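Local coordinates for uncharacterized protein MTH_862 (Methanothermobacter thermautotrophicus, PDB 2R47) that is of unknown function but belongs to an archaeal DUF2124 family and folds as a dimeric alpha/beta protein with a mixed central sheet, at residues 14-17 with 18-22; 125-128 with 129-132; 132-135 with 136-140. All coordinates share one frame; numbering follows the deposited sequence. Where two conformers were deposited one is given.

In the fold
The three contacts span a regular helix, a turn and a helix end, and their chemistry differs accordingly. Contact 1 lies wholly within helix 11-22, partly buried, and consists mainly of backbone i to i+4 hydrogen bonds with one guanidinium laid back along the helix. Contact 2, at the surface, follows strand 118-125, where a tight turn starts helix 128-131 and an arginine and a water reach back to the turn. Contact 3 begins on Ala132, which it shares with contact 2; it is partly buried, with Trp134, Leu138 and Phe140 buried, and is the most aromatic. The centres of contacts 2 and 3 lie about 10 Å apart; all three contacts touch the second subunit.

Contact 1: 14-17 with 18-22; sequences EHLG and VFREA
Leu16 and Arg20 meet one helical turn apart, through backbone and side chain together. The amide N of Arg20 gives its hydrogen to Leu16 O at 2.9 Å. The same i to i+4 pattern holds on either side: Val18 N reaches Glu14 O at 2.9 Å in a nearly straight bond (164°), and Glu21 N reaches Gly17 O at 2.9 Å. Between them, Phe19 N to His15 O is stretched to 3.4 Å and weak. That carbonyl also has a methyl beside it, Val18 CG2 lying 3.3 Å from His15 O.

The arginine chain runs extended from CG to NE, with CG beside its own backbone N (chi1 -73°). This carries the guanidinium back over Leu16, whose CB covers one of its faces, 3.8 Å from Arg20 NH2. Arg20 NH1 comes to 3.6 Å from Gly17 CA. The polar ends find their partners farther off: Arg20 NE bonds to Ala48 O on helix 40-48, Glu21 OE1 forms a salt bridge with Lys7, and Glu14 OE1 accepts from Arg10 N. His15, Val18 and Phe19 face strand 142-154, and His15 and Val18 also pack on the second subunit. The i to i+4 bonds are those of an alpha-helix; with largely apolar and aromatic side chains toward the sheet and charged ones outward, it is amphipathic.

Contact 2: 125-128 with 129-132; sequences YMDM and FARA
Arg131 NH1 bonds to Met126 O at 2.8 Å, the shortest direct bond between protein atoms across the contact. The hydrogen bond is bent (144° at the hydrogen), and the oxygen lies at the guanidinium edge, some 20° out of its plane. A bend at chi3 (56°) turns the arginine back to the turn, while its CD stays 3.3 Å from the same Met126 O. The aliphatic part passes over the next carbonyl as well, Arg131 CG lying 3.1 Å from Asp127 O, which accepts Arg131 N. The Met128 and Arg131 side chains cross at a slant, with Met128 CE 4.1 Å from Arg131 NH1.

Asp127 occupies the N-cap position, yet its carboxylate makes no direct capping bond. Instead a water gives a hydrogen to Asp127 OD1 at 2.8 Å and accepts Ala130 N at 2.9 Å, bridging the carboxylate to the first turn. Asp127 OD1 also rests on the Ala130 methyl, while Asp127 N is held by Asn145 OD1 on strand 142-154. Met126 and Asp127 both have positive phi, the hallmark of a type I' beta turn, which here leads from strand 118-125 into the short helix 128-131.

Contact 3: 132-135 with 136-140; sequences AGWY and ELLDF
Apolar contacts centre on Trp134, whose indole touches two leucines of the following turn. Leu138 lies alongside it, pointing the same way, and brings CD1 to 3.6 Å from Trp134 CE3 on the six-membered ring. Leu137 crosses at a slant to the other end of the indole, its CD1 standing 4.0 Å from Trp134 CD1. Trp134 CG lies opposite the carbonyl carbon (chi1 -78°), which directs the indole toward Leu137 and Leu138, where Ile103 and Val106 of helix 103-113 add to the packing.

An aromatic pair joins Tyr135 to Phe140. The two side chains cross at about a right angle, with Tyr135 CD1 3.9 Å from Phe140 CD2. Phe129, from the preceding helix, meets the rings of both Phe140 and Trp134, and Tyr135 also packs on Leu153 of the second subunit.

Backbone bonds close the short helix. Gly133 O takes Glu136 N at 3.0 Å and Leu137 N at 3.3 Å, the latter weakly. Trp134 O holds Leu138 N at 2.9 Å, with a weak second bond from Leu137 N. Gly133 itself, with positive phi, ends helix 128-131 in a Schellman motif and serves as N-cap of helix 134-137. These bent, shared bonds mark an irregular single turn, while the buried Trp134, Leu138 and Phe140 join it to helix 103-113 and strand 88-91 by apolar contact, which probably matters more here than its few bent bonds.

Contact 1: 14-17 with 18-22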
ATOM      1  N   GLU A  14      -8.510  -9.571   6.302  1.00 17.89           N
ATOM      2  CA  GLU A  14      -7.821 -10.687   6.969  1.00 17.59           C
ATOM      3  C   GLU A  14      -6.316 -10.542   6.919  1.00 17.22           C
ATOM      4  O   GLU A  14      -5.633 -10.997   7.799  1.00 16.62           O
ATOM      5  CB  GLU A  14      -8.230 -12.024   6.354  1.00 18.42           C
ATOM      6  CG  GLU A  14      -9.751 -12.333   6.560  1.00 18.76           C
ATOM      7  CD  GLU A  14     -10.196 -13.629   5.931  1.00 20.23           C
ATOM      8  OE1 GLU A  14      -9.355 -14.546   5.817  1.00 20.27           O
ATOM      9  OE2 GLU A  14     -11.396 -13.735   5.542  1.00 19.58           O
ATOM     10  N   HIS A  15      -5.798  -9.952   5.842  1.00 17.15           N
ATOM     11  CA  HIS A  15      -4.360  -9.678   5.735  1.00 16.90           C
ATOM     12  C   HIS A  15      -3.898  -8.767   6.887  1.00 16.91           C
ATOM     13  O   HIS A  15      -2.922  -9.089   7.614  1.00 17.46           O
ATOM     14  CB  HIS A  15      -4.080  -9.000   4.389  1.00 15.10           C
ATOM     15  CG  HIS A  15      -2.636  -9.023   3.986  1.00 16.53           C
ATOM     16  ND1 HIS A  15      -2.183  -8.400   2.851  1.00 16.03           N
ATOM     17  CD2 HIS A  15      -1.555  -9.639   4.543  1.00 18.17           C
ATOM     18  CE1 HIS A  15      -0.879  -8.607   2.724  1.00 15.56           C
ATOM     19  NE2 HIS A  15      -0.473  -9.345   3.750  1.00 17.02           N
ATOM     20  N   LEU A  16      -4.617  -7.662   7.097  1.00 15.75           N
ATOM     21  CA  LEU A  16      -4.326  -6.811   8.250  1.00 17.11           C
ATOM     22  C   LEU A  16      -4.528  -7.554   9.582  1.00 17.29           C
ATOM     23  O   LEU A  16      -3.728  -7.413  10.530  1.00 16.06           O
ATOM     24  CB  LEU A  16      -5.206  -5.536   8.218  1.00 15.92           C
ATOM     25  CG  LEU A  16      -5.105  -4.648   6.951  1.00 20.42           C
ATOM     26  CD1 LEU A  16      -6.082  -3.458   7.089  1.00 21.13           C
ATOM     27  CD2 LEU A  16      -3.669  -4.198   6.749  1.00 20.63           C
ATOM     28  N   GLY A  17      -5.607  -8.334   9.661  1.00 15.74           N
ATOM     29  CA  GLY A  17      -5.909  -9.084  10.894  1.00 16.21           C
ATOM     30  C   GLY A  17      -4.857 -10.079  11.349  1.00 16.00           C
ATOM     31  O   GLY A  17      -4.518 -10.139  12.552  1.00 16.79           O
ATOM     32  N   VAL A  18      -4.318 -10.864  10.414  1.00 16.69           N
ATOM     33  CA  VAL A  18      -3.251 -11.821  10.798  1.00 16.21           C
ATOM     34  C   VAL A  18      -1.988 -11.082  11.234  1.00 16.26           C
ATOM     35  O   VAL A  18      -1.236 -11.574  12.068  1.00 15.77           O
ATOM     36  CB  VAL A  18      -2.940 -12.878   9.718  1.00 16.34           C
ATOM     37  CG1 VAL A  18      -4.204 -13.693   9.400  1.00 17.72           C
ATOM     38  CG2 VAL A  18      -2.351 -12.231   8.440  1.00 15.71           C
ATOM     39  N   PHE A  19      -1.754  -9.893  10.680  1.00 16.27           N
ATOM     40  CA  PHE A  19      -0.635  -9.064  11.143  1.00 15.71           C
ATOM     41  C   PHE A  19      -0.922  -8.580  12.571  1.00 17.40           C
ATOM     42  O   PHE A  19      -0.060  -8.709  13.479  1.00 17.85           O
ATOM     43  CB  PHE A  19      -0.369  -7.865  10.185  1.00 16.83           C
ATOM     44  CG  PHE A  19       0.840  -7.030  10.609  1.00 15.87           C
ATOM     45  CD1 PHE A  19       2.134  -7.542  10.472  1.00 19.86           C
ATOM     46  CD2 PHE A  19       0.655  -5.796  11.227  1.00 18.04           C
ATOM     47  CE1 PHE A  19       3.257  -6.791  10.918  1.00 21.28           C
ATOM     48  CE2 PHE A  19       1.760  -5.063  11.682  1.00 16.75           C
ATOM     49  CZ  PHE A  19       3.042  -5.540  11.478  1.00 19.12           C
ATOM     50  N   ARG A  20      -2.119  -8.043  12.801  1.00 16.42           N
ATOM     51  CA  ARG A  20      -2.469  -7.596  14.151  1.00 18.13           C
ATOM     52  C   ARG A  20      -2.275  -8.698  15.178  1.00 17.42           C
ATOM     53  O   ARG A  20      -1.785  -8.434  16.256  1.00 18.06           O
ATOM     54  CB  ARG A  20      -3.933  -7.175  14.220  1.00 18.62           C
ATOM     55  CG  ARG A  20      -4.187  -5.867  13.523  1.00 19.03           C
ATOM     56  CD  ARG A  20      -5.542  -5.237  13.977  1.00 19.76           C
ATOM     57  NE  ARG A  20      -5.972  -4.334  12.912  1.00 22.07           N
ATOM     58  CZ  ARG A  20      -6.774  -4.668  11.908  1.00 25.44           C
ATOM     59  NH1 ARG A  20      -7.336  -5.874  11.855  1.00 23.55           N
ATOM     60  NH2 ARG A  20      -7.056  -3.755  10.959  1.00 24.66           N
ATOM     61  N   GLU A  21      -2.652  -9.922  14.812  1.00 18.47           N
ATOM     62  CA  GLU A  21      -2.489 -11.093  15.677  1.00 18.29           C
ATOM     63  C   GLU A  21      -1.018 -11.395  15.913  1.00 18.39           C
ATOM     64  O   GLU A  21      -0.618 -11.659  17.065  1.00 17.76           O
ATOM     65  CB  GLU A  21      -3.137 -12.301  15.005  1.00 19.39           C
ATOM     66  CG  GLU A  21      -4.634 -12.244  15.001  1.00 18.74           C
ATOM     67  CD  GLU A  21      -5.250 -13.373  14.186  1.00 24.80           C
ATOM     68  OE1 GLU A  21      -4.532 -14.162  13.515  1.00 25.04           O
ATOM     69  OE2 GLU A  21      -6.487 -13.464  14.215  1.00 26.69           O
ATOM     70  N   ALA A  22      -0.226 -11.369  14.834  1.00 17.98           N
ATOM     71  CA  ALA A  22       1.210 -11.650  14.901  1.00 18.99           C
ATOM     72  C   ALA A  22       1.934 -10.676  15.858  1.00 18.32           C
ATOM     73  O   ALA A  22       2.812 -11.090  16.583  1.00 18.64           O
ATOM     74  CB  ALA A  22       1.846 -11.647  13.491  1.00 19.71           C
TER

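Contact 2: 125-128 with 129-132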
ATOM      1  N   TYR A 125       5.069 -10.263  -0.811  1.00 17.29           N
ATOM      2  CA  TYR A 125       4.119 -10.694  -1.795  1.00 16.97           C
ATOM      3  C   TYR A 125       4.807 -11.705  -2.698  1.00 17.76           C
ATOM      4  O   TYR A 125       6.020 -11.620  -2.918  1.00 17.45           O
ATOM      5  CB  TYR A 125       3.573  -9.523  -2.607  1.00 17.27           C
ATOM      6  CG  TYR A 125       2.733  -8.595  -1.757  1.00 22.15           C
ATOM      7  CD1 TYR A 125       1.331  -8.711  -1.706  1.00 19.68           C
ATOM      8  CD2 TYR A 125       3.355  -7.651  -0.934  1.00 24.13           C
ATOM      9  CE1 TYR A 125       0.577  -7.848  -0.889  1.00 22.73           C
ATOM     10  CE2 TYR A 125       2.614  -6.825  -0.086  1.00 27.75           C
ATOM     11  CZ  TYR A 125       1.232  -6.924  -0.060  1.00 23.22           C
ATOM     12  OH  TYR A 125       0.570  -6.058   0.799  1.00 23.03           O
ATOM     13  N   MET A 126       4.007 -12.616  -3.248  1.00 16.94           N
ATOM     14  CA  MET A 126       4.451 -13.576  -4.260  1.00 18.95           C
ATOM     15  C   MET A 126       5.631 -14.410  -3.771  1.00 19.34           C
ATOM     16  O   MET A 126       6.514 -14.762  -4.573  1.00 20.95           O
ATOM     17  CB  MET A 126       4.795 -12.855  -5.591  1.00 19.41           C
ATOM     18  CG  MET A 126       3.678 -11.912  -6.070  1.00 22.93           C
ATOM     19  SD  MET A 126       2.034 -12.633  -6.178  1.00 24.09           S
ATOM     20  CE  MET A 126       2.241 -13.627  -7.671  1.00 25.24           C
ATOM     21  N   ASP A 127       5.673 -14.684  -2.457  1.00 18.64           N
ATOM     22  CA  ASP A 127       6.659 -15.595  -1.846  1.00 18.42           C
ATOM     23  C   ASP A 127       8.099 -15.086  -1.979  1.00 19.41           C
ATOM     24  O   ASP A 127       9.040 -15.877  -2.116  1.00 18.93           O
ATOM     25  CB  ASP A 127       6.533 -16.989  -2.447  1.00 19.99           C
ATOM     26  CG  ASP A 127       6.780 -18.101  -1.441  1.00 23.63           C
ATOM     27  OD1 ASP A 127       6.876 -17.842  -0.203  1.00 21.47           O
ATOM     28  OD2 ASP A 127       6.867 -19.260  -1.923  1.00 23.54           O
ATOM     29  N   MET A 128       8.265 -13.773  -1.952  1.00 18.69           N
ATOM     30  CA  MET A 128       9.553 -13.175  -2.284  1.00 20.25           C
ATOM     31  C   MET A 128      10.657 -13.695  -1.388  1.00 18.97           C
ATOM     32  O   MET A 128      11.756 -13.991  -1.876  1.00 19.41           O
ATOM     33  CB  MET A 128       9.469 -11.638  -2.162  1.00 20.28           C
ATOM     34  CG  MET A 128      10.536 -10.884  -2.928  1.00 28.25           C
ATOM     35  SD  MET A 128      10.364 -11.034  -4.731  1.00 33.56           S
ATOM     36  CE  MET A 128       8.685 -10.411  -4.967  1.00 41.49           C
ATOM     37  N   PHE A 129      10.428 -13.759  -0.079  1.00 18.37           N
ATOM     38  CA  PHE A 129      11.522 -14.159   0.790  1.00 18.06           C
ATOM     39  C   PHE A 129      11.982 -15.611   0.580  1.00 19.29           C
ATOM     40  O   PHE A 129      13.189 -15.894   0.557  1.00 19.60           O
ATOM     41  CB  PHE A 129      11.179 -13.948   2.246  1.00 18.69           C
ATOM     42  CG  PHE A 129      11.157 -12.506   2.649  1.00 16.67           C
ATOM     43  CD1 PHE A 129      12.249 -11.703   2.391  1.00 16.10           C
ATOM     44  CD2 PHE A 129      10.059 -11.979   3.301  1.00 22.35           C
ATOM     45  CE1 PHE A 129      12.253 -10.327   2.802  1.00 20.66           C
ATOM     46  CE2 PHE A 129      10.049 -10.630   3.711  1.00 19.18           C
ATOM     47  CZ  PHE A 129      11.142  -9.825   3.432  1.00 20.03           C
ATOM     48  N   ALA A 130      11.034 -16.533   0.511  1.00 19.59           N
ATOM     49  CA  ALA A 130      11.362 -17.943   0.241  1.00 20.56           C
ATOM     50  C   ALA A 130      12.172 -18.057  -1.078  1.00 20.75           C
ATOM     51  O   ALA A 130      13.198 -18.753  -1.154  1.00 20.27           O
ATOM     52  CB  ALA A 130      10.092 -18.732   0.115  1.00 20.79           C
ATOM     53  N   ARG A 131      11.689 -17.363  -2.093  1.00 19.59           N
ATOM     54  CA  ARG A 131      12.288 -17.426  -3.446  1.00 20.18           C
ATOM     55  C   ARG A 131      13.724 -16.897  -3.483  1.00 20.56           C
ATOM     56  O   ARG A 131      14.574 -17.411  -4.209  1.00 20.43           O
ATOM     57  CB  ARG A 131      11.377 -16.730  -4.452  1.00 19.77           C
ATOM     58  CG  ARG A 131      10.055 -17.486  -4.608  1.00 20.80           C
ATOM     59  CD  ARG A 131       9.024 -16.697  -5.356  1.00 25.10           C
ATOM     60  NE  ARG A 131       9.495 -16.278  -6.666  1.00 26.00           N
ATOM     61  CZ  ARG A 131       9.202 -15.107  -7.219  1.00 28.55           C
ATOM     62  NH1 ARG A 131       8.451 -14.215  -6.545  1.00 25.48           N
ATOM     63  NH2 ARG A 131       9.693 -14.823  -8.425  1.00 25.01           N
ATOM     64  N   ALA A 132      14.011 -15.910  -2.635  1.00 20.81           N
ATOM     65  CA  ALA A 132      15.332 -15.316  -2.556  1.00 20.86           C
ATOM     66  C   ALA A 132      16.342 -16.160  -1.740  1.00 19.92           C
ATOM     67  O   ALA A 132      17.537 -15.854  -1.678  1.00 20.37           O
ATOM     68  CB  ALA A 132      15.197 -13.910  -1.968  1.00 20.11           C
TER
HETATM   69  O   HOH W   1       8.314 -15.912   1.171  1.00 21.67           O

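Contact 3: 132-135 with 136-140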
ATOM      1  N   ALA A 132      14.011 -15.910  -2.635  1.00 20.81           N
ATOM      2  CA  ALA A 132      15.332 -15.316  -2.556  1.00 20.86           C
ATOM      3  C   ALA A 132      16.342 -16.160  -1.740  1.00 19.92           C
ATOM      4  O   ALA A 132      17.537 -15.854  -1.678  1.00 20.37           O
ATOM      5  CB  ALA A 132      15.197 -13.910  -1.968  1.00 20.11           C
ATOM      6  N   GLY A 133      15.859 -17.229  -1.121  1.00 20.48           N
ATOM      7  CA  GLY A 133      16.680 -18.068  -0.242  1.00 21.00           C
ATOM      8  C   GLY A 133      16.693 -17.596   1.211  1.00 21.44           C
ATOM      9  O   GLY A 133      17.418 -18.162   2.053  1.00 20.93           O
ATOM     10  N   TRP A 134      15.879 -16.573   1.535  1.00 21.22           N
ATOM     11  CA  TRP A 134      16.034 -15.886   2.819  1.00 21.31           C
ATOM     12  C   TRP A 134      15.557 -16.695   4.016  1.00 21.65           C
ATOM     13  O   TRP A 134      15.934 -16.373   5.151  1.00 22.93           O
ATOM     14  CB  TRP A 134      15.454 -14.453   2.822  1.00 20.85           C
ATOM     15  CG  TRP A 134      16.330 -13.429   2.152  1.00 21.16           C
ATOM     16  CD1 TRP A 134      17.283 -13.663   1.196  1.00 22.99           C
ATOM     17  CD2 TRP A 134      16.344 -12.018   2.385  1.00 21.59           C
ATOM     18  NE1 TRP A 134      17.869 -12.503   0.813  1.00 23.82           N
ATOM     19  CE2 TRP A 134      17.317 -11.467   1.524  1.00 23.58           C
ATOM     20  CE3 TRP A 134      15.617 -11.162   3.221  1.00 21.15           C
ATOM     21  CZ2 TRP A 134      17.580 -10.091   1.463  1.00 23.59           C
ATOM     22  CZ3 TRP A 134      15.906  -9.783   3.188  1.00 19.91           C
ATOM     23  CH2 TRP A 134      16.861  -9.273   2.309  1.00 22.96           C
ATOM     24  N   TYR A 135      14.769 -17.755   3.795  1.00 21.36           N
ATOM     25  CA  TYR A 135      14.363 -18.591   4.938  1.00 22.44           C
ATOM     26  C   TYR A 135      15.554 -19.377   5.449  1.00 23.91           C
ATOM     27  O   TYR A 135      15.595 -19.749   6.620  1.00 24.34           O
ATOM     28  CB  TYR A 135      13.238 -19.579   4.594  1.00 22.99           C
ATOM     29  CG  TYR A 135      11.859 -18.981   4.315  1.00 21.67           C
ATOM     30  CD1 TYR A 135      11.604 -17.612   4.475  1.00 20.55           C
ATOM     31  CD2 TYR A 135      10.805 -19.813   3.920  1.00 22.91           C
ATOM     32  CE1 TYR A 135      10.324 -17.079   4.218  1.00 21.11           C
ATOM     33  CE2 TYR A 135       9.526 -19.298   3.696  1.00 20.44           C
ATOM     34  CZ  TYR A 135       9.303 -17.926   3.826  1.00 20.78           C
ATOM     35  OH  TYR A 135       8.038 -17.433   3.586  1.00 21.68           O
ATOM     36  N   GLU A 136      16.519 -19.644   4.558  1.00 24.87           N
ATOM     37  CA  GLU A 136      17.750 -20.346   4.955  1.00 26.23           C
ATOM     38  C   GLU A 136      18.829 -19.400   5.484  1.00 26.73           C
ATOM     39  O   GLU A 136      19.670 -19.815   6.266  1.00 28.53           O
ATOM     40  CB  GLU A 136      18.264 -21.241   3.826  1.00 25.86           C
ATOM     41  CG  GLU A 136      17.208 -22.251   3.386  1.00 28.04           C
ATOM     42  CD  GLU A 136      17.783 -23.420   2.604  1.00 33.19           C
ATOM     43  OE1 GLU A 136      18.956 -23.785   2.846  1.00 34.60           O
ATOM     44  OE2 GLU A 136      17.055 -23.987   1.758  1.00 35.57           O
ATOM     45  N   LEU A 137      18.781 -18.134   5.080  1.00 26.10           N
ATOM     46  CA  LEU A 137      19.814 -17.156   5.411  1.00 25.94           C
ATOM     47  C   LEU A 137      19.494 -16.391   6.671  1.00 26.03           C
ATOM     48  O   LEU A 137      20.409 -15.909   7.315  1.00 26.20           O
ATOM     49  CB  LEU A 137      20.041 -16.150   4.262  1.00 25.70           C
ATOM     50  CG  LEU A 137      20.346 -16.724   2.859  1.00 25.72           C
ATOM     51  CD1 LEU A 137      20.650 -15.579   1.968  1.00 26.35           C
ATOM     52  CD2 LEU A 137      21.492 -17.675   2.891  1.00 27.15           C
ATOM     53  N   LEU A 138      18.195 -16.237   6.982  1.00 25.31           N
ATOM     54  CA  LEU A 138      17.708 -15.480   8.178  1.00 23.90           C
ATOM     55  C   LEU A 138      16.845 -16.385   9.065  1.00 23.75           C
ATOM     56  O   LEU A 138      16.281 -17.337   8.588  1.00 25.12           O
ATOM     57  CB  LEU A 138      16.859 -14.276   7.761  1.00 23.33           C
ATOM     58  CG  LEU A 138      17.473 -13.185   6.898  1.00 21.58           C
ATOM     59  CD1 LEU A 138      16.492 -12.062   6.586  1.00 22.38           C
ATOM     60  CD2 LEU A 138      18.719 -12.627   7.602  1.00 24.56           C
ATOM     61  N   ASP A 139      16.731 -16.086  10.351  1.00 23.54           N
ATOM     62  CA  ASP A 139      15.883 -16.860  11.249  0.60 23.18           C
ATOM     63  C   ASP A 139      14.579 -16.074  11.486  1.00 22.53           C
ATOM     64  O   ASP A 139      14.452 -15.363  12.509  1.00 21.85           O
ATOM     65  CB  ASP A 139      16.631 -17.107  12.569  0.60 24.23           C
ATOM     66  CG  ASP A 139      15.804 -17.883  13.590  0.60 24.93           C
ATOM     67  OD1 ASP A 139      14.883 -18.608  13.208  0.60 26.48           O
ATOM     68  OD2 ASP A 139      16.088 -17.770  14.798  0.60 28.68           O
ATOM     69  N   PHE A 140      13.647 -16.147  10.536  1.00 20.67           N
ATOM     70  CA  PHE A 140      12.338 -15.478  10.727  1.00 19.83           C
ATOM     71  C   PHE A 140      11.519 -16.173  11.823  1.00 19.98           C
ATOM     72  O   PHE A 140      11.417 -17.415  11.834  1.00 19.65           O
ATOM     73  CB  PHE A 140      11.508 -15.492   9.430  1.00 18.54           C
ATOM     74  CG  PHE A 140      11.958 -14.520   8.411  1.00 17.21           C
ATOM     75  CD1 PHE A 140      11.700 -13.159   8.564  1.00 18.64           C
ATOM     76  CD2 PHE A 140      12.557 -14.977   7.222  1.00 19.09           C
ATOM     77  CE1 PHE A 140      12.092 -12.224   7.561  1.00 17.18           C
ATOM     78  CE2 PHE A 140      12.943 -14.080   6.227  1.00 17.04           C
ATOM     79  CZ  PHE A 140      12.717 -12.693   6.392  1.00 17.85           C
TER